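Local coordinates for TRAP-type transporter, periplasmic component (Cupriavidus necator, PDB 4P8B), which binds (2S)-2-acetolactate and, as the periplasmic component of a TRAP-type transporter, probably delivers such a solute to its membrane partners for uptake, at residues 107-113 / 327-332; 125-131 / 334-339; 203-207 / 226-231. All coordinates share one frame. Where two conformers were deposited one is given. Residue numbers count along the deposited sequence, not the author numbering.

Contact 1 (107-113 / 327-332)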
loop_
_atom_site.group_PDB
_atom_site.type_symbol
_atom_site.label_atom_id
_atom_site.label_comp_id
_atom_site.label_asym_id
_atom_site.label_seq_id
_atom_site.Cartn_x
_atom_site.Cartn_y
_atom_site.Cartn_z
ATOM N N GLU A 107 -7.481 2.773 12.054
ATOM C CA GLU A 107 -6.086 2.775 12.483
ATOM C C GLU A 107 -5.127 2.598 11.313
ATOM O O GLU A 107 -3.975 3.012 11.394
ATOM C CB GLU A 107 -5.837 1.661 13.507
ATOM C CG GLU A 107 -6.527 1.839 14.839
ATOM C CD GLU A 107 -8.008 1.459 14.853
ATOM O OE1 GLU A 107 -8.546 0.898 13.863
ATOM O OE2 GLU A 107 -8.655 1.743 15.872
ATOM N N LEU A 108 -5.594 2.006 10.209
ATOM C CA LEU A 108 -4.726 1.805 9.072
ATOM C C LEU A 108 -4.381 3.124 8.362
ATOM O O LEU A 108 -3.435 3.165 7.590
ATOM C CB LEU A 108 -5.322 0.787 8.090
ATOM C CG LEU A 108 -5.497 -0.622 8.646
ATOM C CD1 LEU A 108 -6.131 -1.491 7.592
ATOM C CD2 LEU A 108 -4.163 -1.211 9.074
ATOM N N ASN A 109 -5.124 4.194 8.672
ATOM C CA ASN A 109 -4.753 5.519 8.186
ATOM C C ASN A 109 -3.384 5.991 8.722
ATOM O O ASN A 109 -2.810 6.919 8.188
ATOM C CB ASN A 109 -5.807 6.559 8.546
ATOM C CG ASN A 109 -7.067 6.444 7.727
ATOM O OD1 ASN A 109 -7.057 6.670 6.524
ATOM N ND2 ASN A 109 -8.171 6.129 8.387
ATOM N N LEU A 110 -2.873 5.352 9.766
ATOM C CA LEU A 110 -1.589 5.729 10.327
ATOM C C LEU A 110 -0.504 5.772 9.257
ATOM O O LEU A 110 0.311 6.701 9.219
ATOM C CB LEU A 110 -1.213 4.759 11.440
ATOM C CG LEU A 110 0.002 5.113 12.285
ATOM C CD1 LEU A 110 -0.187 4.651 13.721
ATOM C CD2 LEU A 110 1.258 4.482 11.707
ATOM N N PHE A 111 -0.505 4.795 8.351
ATOM C CA PHE A 111 0.507 4.734 7.325
ATOM C C PHE A 111 0.318 5.778 6.218
ATOM O O PHE A 111 1.230 6.013 5.397
ATOM C CB PHE A 111 0.584 3.319 6.711
ATOM C CG PHE A 111 0.915 2.254 7.716
ATOM C CD1 PHE A 111 2.212 2.148 8.225
ATOM C CD2 PHE A 111 -0.048 1.377 8.177
ATOM C CE1 PHE A 111 2.524 1.185 9.150
ATOM C CE2 PHE A 111 0.277 0.415 9.123
ATOM C CZ PHE A 111 1.554 0.320 9.595
ATOM N N SER A 112 -0.859 6.404 6.214
ATOM C CA SER A 112 -1.203 7.437 5.253
ATOM C C SER A 112 -0.989 8.844 5.802
ATOM O O SER A 112 -1.270 9.803 5.112
ATOM C CB SER A 112 -2.663 7.289 4.826
ATOM O OG SER A 112 -2.829 6.012 4.226
ATOM N N LEU A 113 -0.534 8.996 7.042
ATOM C CA LEU A 113 -0.274 10.337 7.564
ATOM C C LEU A 113 0.872 10.988 6.805
ATOM O O LEU A 113 1.953 10.420 6.713
ATOM C CB LEU A 113 0.097 10.269 9.039
ATOM C CG LEU A 113 -1.022 9.904 10.004
ATOM C CD1 LEU A 113 -0.430 9.593 11.378
ATOM C CD2 LEU A 113 -2.045 11.023 10.095
ATOM N N ILE A 327 -7.248 8.683 14.218
ATOM C CA ILE A 327 -6.652 7.358 14.264
ATOM C C ILE A 327 -6.574 6.835 15.676
ATOM O O ILE A 327 -6.805 5.654 15.944
ATOM C CB ILE A 327 -5.227 7.410 13.686
ATOM C CG1 ILE A 327 -5.280 7.555 12.175
ATOM C CG2 ILE A 327 -4.437 6.177 14.062
ATOM C CD1 ILE A 327 -4.034 8.166 11.622
ATOM N N GLY A 328 -6.249 7.741 16.583
ATOM C CA GLY A 328 -5.935 7.393 17.945
ATOM C C GLY A 328 -4.598 8.009 18.270
ATOM O O GLY A 328 -3.555 7.467 17.898
ATOM N N THR A 329 -4.636 9.149 18.953
ATOM C CA THR A 329 -3.439 9.970 19.132
ATOM C C THR A 329 -2.316 9.198 19.812
ATOM O O THR A 329 -1.140 9.393 19.524
ATOM C CB THR A 329 -3.785 11.260 19.890
ATOM O OG1 THR A 329 -2.654 12.134 19.882
ATOM C CG2 THR A 329 -4.232 10.965 21.313
ATOM N N ASP A 330 -2.690 8.310 20.737
ATOM C CA ASP A 330 -1.695 7.516 21.444
ATOM C C ASP A 330 -0.966 6.532 20.539
ATOM O O ASP A 330 0.217 6.263 20.721
ATOM C CB ASP A 330 -2.344 6.716 22.579
ATOM C CG ASP A 330 -2.986 7.584 23.634
ATOM O OD1 ASP A 330 -2.615 8.772 23.744
ATOM O OD2 ASP A 330 -3.854 7.054 24.384
ATOM N N LEU A 331 -1.666 5.995 19.547
ATOM C CA LEU A 331 -1.031 5.068 18.621
ATOM C C LEU A 331 -0.089 5.831 17.706
ATOM O O LEU A 331 1.011 5.376 17.437
ATOM C CB LEU A 331 -2.078 4.313 17.798
ATOM C CG LEU A 331 -1.561 3.289 16.783
ATOM C CD1 LEU A 331 -0.822 2.174 17.499
ATOM C CD2 LEU A 331 -2.710 2.740 15.941
ATOM N N VAL A 332 -0.512 7.004 17.270
ATOM C CA VAL A 332 0.335 7.816 16.399
ATOM C C VAL A 332 1.562 8.289 17.158
ATOM O O VAL A 332 2.678 8.305 16.627
ATOM C CB VAL A 332 -0.463 8.985 15.813
ATOM C CG1 VAL A 332 0.467 9.891 14.992
ATOM C CG2 VAL A 332 -1.597 8.459 14.929
HETATM O O HOH W 1 -7.628 3.814 17.304
#

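Contact 2 (125-131 / 334-339)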
loop_
_atom_site.group_PDB
_atom_site.type_symbol
_atom_site.label_atom_id
_atom_site.label_comp_id
_atom_site.label_asym_id
_atom_site.label_seq_id
_atom_site.Cartn_x
_atom_site.Cartn_y
_atom_site.Cartn_z
ATOM N N ALA A 125 10.248 0.095 11.610
ATOM C CA ALA A 125 10.088 0.334 13.045
ATOM C C ALA A 125 8.627 0.248 13.454
ATOM O O ALA A 125 8.331 -0.106 14.588
ATOM C CB ALA A 125 10.679 1.668 13.441
ATOM N N LEU A 126 7.730 0.569 12.545
ATOM C CA LEU A 126 6.302 0.458 12.817
ATOM C C LEU A 126 5.831 -0.979 12.669
ATOM O O LEU A 126 5.270 -1.555 13.607
ATOM C CB LEU A 126 5.495 1.400 11.932
ATOM C CG LEU A 126 5.895 2.872 12.008
ATOM C CD1 LEU A 126 4.880 3.702 11.260
ATOM C CD2 LEU A 126 6.019 3.322 13.435
ATOM N N THR A 127 6.062 -1.575 11.509
ATOM C CA THR A 127 5.484 -2.887 11.256
ATOM C C THR A 127 6.083 -3.950 12.172
ATOM O O THR A 127 5.392 -4.903 12.559
ATOM C CB THR A 127 5.705 -3.323 9.814
ATOM O OG1 THR A 127 7.115 -3.367 9.574
ATOM C CG2 THR A 127 5.017 -2.370 8.818
ATOM N N GLN A 128 7.352 -3.790 12.556
ATOM C CA GLN A 128 8.038 -4.807 13.345
ATOM C C GLN A 128 7.980 -4.497 14.834
ATOM O O GLN A 128 8.508 -5.257 15.628
ATOM C CB GLN A 128 9.496 -4.948 12.889
ATOM C CG GLN A 128 9.594 -5.317 11.423
ATOM C CD GLN A 128 10.982 -5.183 10.838
ATOM O OE1 GLN A 128 11.912 -4.723 11.497
ATOM N NE2 GLN A 128 11.119 -5.559 9.566
ATOM N N GLY A 129 7.323 -3.400 15.217
ATOM C CA GLY A 129 7.293 -2.953 16.599
ATOM C C GLY A 129 5.905 -2.915 17.224
ATOM O O GLY A 129 4.979 -3.582 16.754
ATOM N N GLU A 130 5.747 -2.144 18.295
ATOM C CA GLU A 130 4.488 -2.132 19.020
ATOM C C GLU A 130 3.334 -1.599 18.174
ATOM O O GLU A 130 2.180 -1.974 18.384
ATOM C CB GLU A 130 4.615 -1.350 20.339
ATOM C CG GLU A 130 4.593 0.157 20.228
ATOM C CD GLU A 130 4.840 0.841 21.575
ATOM O OE1 GLU A 130 4.222 0.425 22.580
ATOM O OE2 GLU A 130 5.655 1.788 21.616
ATOM N N VAL A 131 3.622 -0.735 17.213
ATOM C CA VAL A 131 2.554 -0.180 16.409
ATOM C C VAL A 131 1.940 -1.285 15.555
ATOM O O VAL A 131 0.714 -1.421 15.496
ATOM C CB VAL A 131 3.027 0.991 15.545
ATOM C CG1 VAL A 131 1.995 1.341 14.495
ATOM C CG2 VAL A 131 3.308 2.189 16.427
ATOM N N LYS A 334 3.009 6.696 19.628
ATOM C CA LYS A 334 3.904 5.539 19.684
ATOM C C LYS A 334 4.692 5.379 18.378
ATOM O O LYS A 334 5.880 5.044 18.403
ATOM C CB LYS A 334 3.113 4.261 19.991
ATOM C CG LYS A 334 2.669 4.181 21.434
ATOM C CD LYS A 334 1.675 3.067 21.657
ATOM C CE LYS A 334 1.210 3.035 23.114
ATOM N NZ LYS A 334 0.253 1.907 23.356
ATOM N N ALA A 335 4.043 5.630 17.242
ATOM C CA ALA A 335 4.710 5.543 15.943
ATOM C C ALA A 335 5.802 6.604 15.839
ATOM O O ALA A 335 6.930 6.309 15.412
ATOM C CB ALA A 335 3.702 5.696 14.830
ATOM N N GLU A 336 5.472 7.830 16.226
ATOM C CA GLU A 336 6.445 8.928 16.199
ATOM C C GLU A 336 7.675 8.568 17.004
ATOM O O GLU A 336 8.806 8.817 16.596
ATOM C CB GLU A 336 5.811 10.222 16.708
ATOM C CG GLU A 336 4.722 10.774 15.797
ATOM C CD GLU A 336 3.851 11.833 16.444
ATOM O OE1 GLU A 336 3.983 12.070 17.668
ATOM O OE2 GLU A 336 3.026 12.449 15.737
ATOM N N GLY A 337 7.458 7.997 18.182
ATOM C CA GLY A 337 8.571 7.622 19.033
ATOM C C GLY A 337 9.415 6.486 18.500
ATOM O O GLY A 337 10.636 6.516 18.587
ATOM N N ALA A 338 8.762 5.473 17.954
ATOM C CA ALA A 338 9.482 4.358 17.345
ATOM C C ALA A 338 10.363 4.828 16.194
ATOM O O ALA A 338 11.499 4.368 16.032
ATOM C CB ALA A 338 8.492 3.305 16.859
ATOM N N ILE A 339 9.834 5.755 15.406
ATOM C CA ILE A 339 10.589 6.332 14.313
ATOM C C ILE A 339 11.776 7.162 14.840
ATOM O O ILE A 339 12.894 7.026 14.358
ATOM C CB ILE A 339 9.643 7.138 13.418
ATOM C CG1 ILE A 339 8.712 6.159 12.708
ATOM C CG2 ILE A 339 10.411 8.014 12.448
ATOM C CD1 ILE A 339 7.534 6.844 12.074
HETATM O O HOH W 2 6.957 4.429 20.836
HETATM O O HOH W 3 1.859 -0.442 22.810
#

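Contact 3 (203-207 / 226-231)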
loop_
_atom_site.group_PDB
_atom_site.type_symbol
_atom_site.label_atom_id
_atom_site.label_comp_id
_atom_site.label_asym_id
_atom_site.label_seq_id
_atom_site.Cartn_x
_atom_site.Cartn_y
_atom_site.Cartn_z
ATOM N N GLN A 203 -6.603 3.538 -14.772
ATOM C CA GLN A 203 -5.898 3.284 -16.033
ATOM C C GLN A 203 -6.467 4.083 -17.194
ATOM O O GLN A 203 -5.730 4.819 -17.861
ATOM C CB GLN A 203 -5.900 1.793 -16.369
ATOM C CG GLN A 203 -5.473 0.906 -15.205
ATOM C CD GLN A 203 -4.151 1.335 -14.597
ATOM O OE1 GLN A 203 -3.147 1.479 -15.287
ATOM N NE2 GLN A 203 -4.148 1.554 -13.290
ATOM N N PRO A 204 -7.779 3.958 -17.465
ATOM C CA PRO A 204 -8.270 4.729 -18.609
ATOM C C PRO A 204 -8.214 6.232 -18.355
ATOM O O PRO A 204 -8.096 7.014 -19.285
ATOM C CB PRO A 204 -9.727 4.248 -18.778
ATOM C CG PRO A 204 -10.083 3.668 -17.425
ATOM C CD PRO A 204 -8.816 3.041 -16.953
ATOM N N ALA A 205 -8.352 6.620 -17.097
ATOM C CA ALA A 205 -8.319 8.032 -16.741
ATOM C C ALA A 205 -6.933 8.629 -17.037
ATOM O O ALA A 205 -6.824 9.752 -17.536
ATOM C CB ALA A 205 -8.684 8.216 -15.274
HETATM N N MSE A 206 -5.880 7.871 -16.757
HETATM C CA MSE A 206 -4.529 8.341 -17.095
HETATM C C MSE A 206 -4.308 8.343 -18.601
HETATM O O MSE A 206 -3.701 9.270 -19.151
HETATM C CB MSE A 206 -3.469 7.471 -16.452
HETATM C CG MSE A 206 -3.376 7.635 -14.967
HETATM SE SE MSE A 206 -1.981 6.530 -14.155
HETATM C CE MSE A 206 -2.788 4.799 -14.368
ATOM N N ALA A 207 -4.814 7.326 -19.287
ATOM C CA ALA A 207 -4.604 7.198 -20.732
ATOM C C ALA A 207 -5.271 8.344 -21.481
ATOM O O ALA A 207 -4.737 8.831 -22.480
ATOM C CB ALA A 207 -5.142 5.863 -21.244
ATOM N N LEU A 226 3.822 3.184 -16.262
ATOM C CA LEU A 226 2.909 4.334 -16.223
ATOM C C LEU A 226 3.385 5.479 -17.102
ATOM O O LEU A 226 2.593 6.328 -17.481
ATOM C CB LEU A 226 2.659 4.803 -14.791
ATOM C CG LEU A 226 1.843 3.813 -13.959
ATOM C CD1 LEU A 226 1.552 4.458 -12.593
ATOM C CD2 LEU A 226 0.557 3.424 -14.615
ATOM N N TYR A 227 4.661 5.464 -17.475
ATOM C CA TYR A 227 5.167 6.432 -18.442
ATOM C C TYR A 227 4.471 6.303 -19.789
ATOM O O TYR A 227 4.492 7.235 -20.575
ATOM C CB TYR A 227 6.691 6.316 -18.626
ATOM C CG TYR A 227 7.174 4.903 -18.767
ATOM C CD1 TYR A 227 7.230 4.266 -20.006
ATOM C CD2 TYR A 227 7.552 4.181 -17.644
ATOM C CE1 TYR A 227 7.660 2.944 -20.099
ATOM C CE2 TYR A 227 7.983 2.887 -17.734
ATOM C CZ TYR A 227 8.037 2.264 -18.948
ATOM O OH TYR A 227 8.477 0.961 -19.020
ATOM N N THR A 228 3.865 5.156 -20.084
ATOM C CA THR A 228 3.129 4.970 -21.330
ATOM C C THR A 228 1.726 5.564 -21.288
ATOM O O THR A 228 1.059 5.647 -22.326
ATOM C CB THR A 228 3.039 3.495 -21.769
ATOM O OG1 THR A 228 2.170 2.763 -20.891
ATOM C CG2 THR A 228 4.428 2.864 -21.807
ATOM N N VAL A 229 1.288 5.985 -20.108
ATOM C CA VAL A 229 0.010 6.681 -19.949
ATOM C C VAL A 229 0.244 8.055 -19.313
ATOM O O VAL A 229 -0.433 8.460 -18.362
ATOM C CB VAL A 229 -1.042 5.838 -19.195
ATOM C CG1 VAL A 229 -1.534 4.688 -20.097
ATOM C CG2 VAL A 229 -0.505 5.303 -17.890
ATOM N N GLY A 230 1.232 8.745 -19.870
ATOM C CA GLY A 230 1.460 10.152 -19.609
ATOM C C GLY A 230 2.280 10.508 -18.403
ATOM O O GLY A 230 2.517 11.691 -18.187
ATOM N N GLN A 231 2.745 9.538 -17.639
ATOM C CA GLN A 231 3.371 9.852 -16.362
ATOM C C GLN A 231 4.862 10.060 -16.584
ATOM O O GLN A 231 5.676 9.165 -16.345
ATOM C CB GLN A 231 3.073 8.764 -15.346
ATOM C CG GLN A 231 1.582 8.545 -15.153
ATOM C CD GLN A 231 0.836 9.828 -14.907
ATOM O OE1 GLN A 231 1.066 10.488 -13.897
ATOM N NE2 GLN A 231 -0.045 10.201 -15.807
#

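Contact 1 (107-113 / 327-332)
A buried, almost wholly apolar contact sets a 3-10 segment, residues 107-112, and the following loop residue Leu113 against the junction between the last two helices of the protein. Ile327, which closes helix 317-327, has the largest share, with 105 Å² covered by the 107-113 segment. An isoleucine suits this buried place: its CD1 reaches the backbone at Leu110 N (3.6 Å) as well as Leu113 CD2 (3.8 Å), while its CG2 faces Leu110 CB at 4.4 Å. Leu110 reaches further, to the start of helix 329-340, its CD1 lying 3.6 Å from Leu331 CG and 4.2 Å from Val332 CG2, while Leu113 CD1 meets Val332 CG1 at 3.7 Å. No direct hydrogen bond links the segments. At the more open end one water bridges them, donating to Glu107 OE2 at 2.7 Å and to Ile327 O at a very short 2.4 Å. Gly328 makes the sharp turn between the helices: its phi of 127° would jam a CB against the preceding carbonyl, so glycine is called for, and it is also the N-cap of helix 329-340. Asn109 turns its amide back to Arg106 O and offers its CB to Ile327 CG1 at 3.8 Å. Around this joint, Trp323 of helix 317-327 touches Asn109 and Leu113, helix 130-141 meets Leu108, Phe111 and Leu331 through Ile135 and Ser134, and helix 98-101 covers Leu108 and Phe111.

Contact 2 (125-131 / 334-339)
Apolar contacts join the C-terminal helix to the break between helices 120-127 and 130-141. From the first of these, Leu126 makes the most contacts: its CD2 lies 3.6 Å from Ala335 CB, 4.2 Å from Ala338 CB and 4.0 Å from Ile339 CG1. Alanines on both sides permit close approach: Ala125 CB lies 4.4 Å from Ala338 CB and 3.8 Å from Ala338 O. Val131 fills the other end, with CG2 3.6 Å from Ala335 N. Polar links are indirect and lie at the solvent-exposed margin. Glu130 OE1 and Lys334 NZ, 4.3 Å apart, are too far for a salt bridge; one water spans them, and a second donates to Glu130 OE2 at 3.0 Å and to Lys334 O at 2.7 Å. Gly129, the N-cap of helix 130-141, has no CB to clash with Ala125 O. Beyond the pair, Leu110 and Met117 touch Leu126, Leu116 and Pro118 touch Ile339, and Glu336 ties helix 329-340 to helix 317-327 through a salt bridge with Lys324.

Contact 3 (203-207 / 226-231)
In the periplasmic-binding-protein fold of this TRAP solute receptor, helix 199-208 leads into strand 213-216, and the chain then passes through helix 218-223 to a loop that folds back on the first helix. This local contact between helix and loop is centred on Met206 and Val229. Met206, present as selenomethionine, has 86 Å² covered. Its CB points toward the loop, and the long, flexible, unbranched side chain runs on to where CE meets Leu226 CD2 at 3.6 Å and SE lies 4.2 Å from Gln231 CG. Such a chain can follow the gap between a helix and an irregular loop. Val229, with 67 Å² of its own surface covered, packs against the next part of the helix: its CG2 is 3.9 Å from Met206 CB and its CG1 4.0 Å from Ala207 CB. The alanine lets the backbones come close, 4.7 Å between the CA atoms of Ala207 and Val229. Leu226, third in buried area, has a buried side chain that also packs on Phe221 of helix 218-223 and on Gln214 of strand 213-216. At Gly230 the loop takes a positive phi of 85°, which favours glycine. The acetolactate site is near: the side chain of Leu226 lies about 5 Å from that of Asn216, a ligand-binding residue. No hydrogen bond crosses the interface. Gln231 OE1 ties the loop to Ser158 OG of strand 156-159, and within the loop Gln231 NE2 donates an almost straight hydrogen bond to Val229 O at 3.1 Å.

Contacts 1 and 2 form one continuous packed region: both use helix 329-340, their centres are 11 Å apart, and Leu110 CD2 lies 3.7 Å from Leu126 CD1, while Leu110 CD1 lies 4.0 Å from Val131 CG1. Their segments alternate along the chain, so the C-terminal helix is fastened to two successive parts of residues 107-131. Contact 3 lies across the centre of the chain, its centre 31 Å from that of contact 1 and 35 Å from that of contact 2, and touches neither. The acetolactate pocket lies nearer contact 3: the ligand is about 7 Å from the side chain of Gln203, against about 12 Å from that of Asn109 in contact 1, whereas contact 2 is remote from the site.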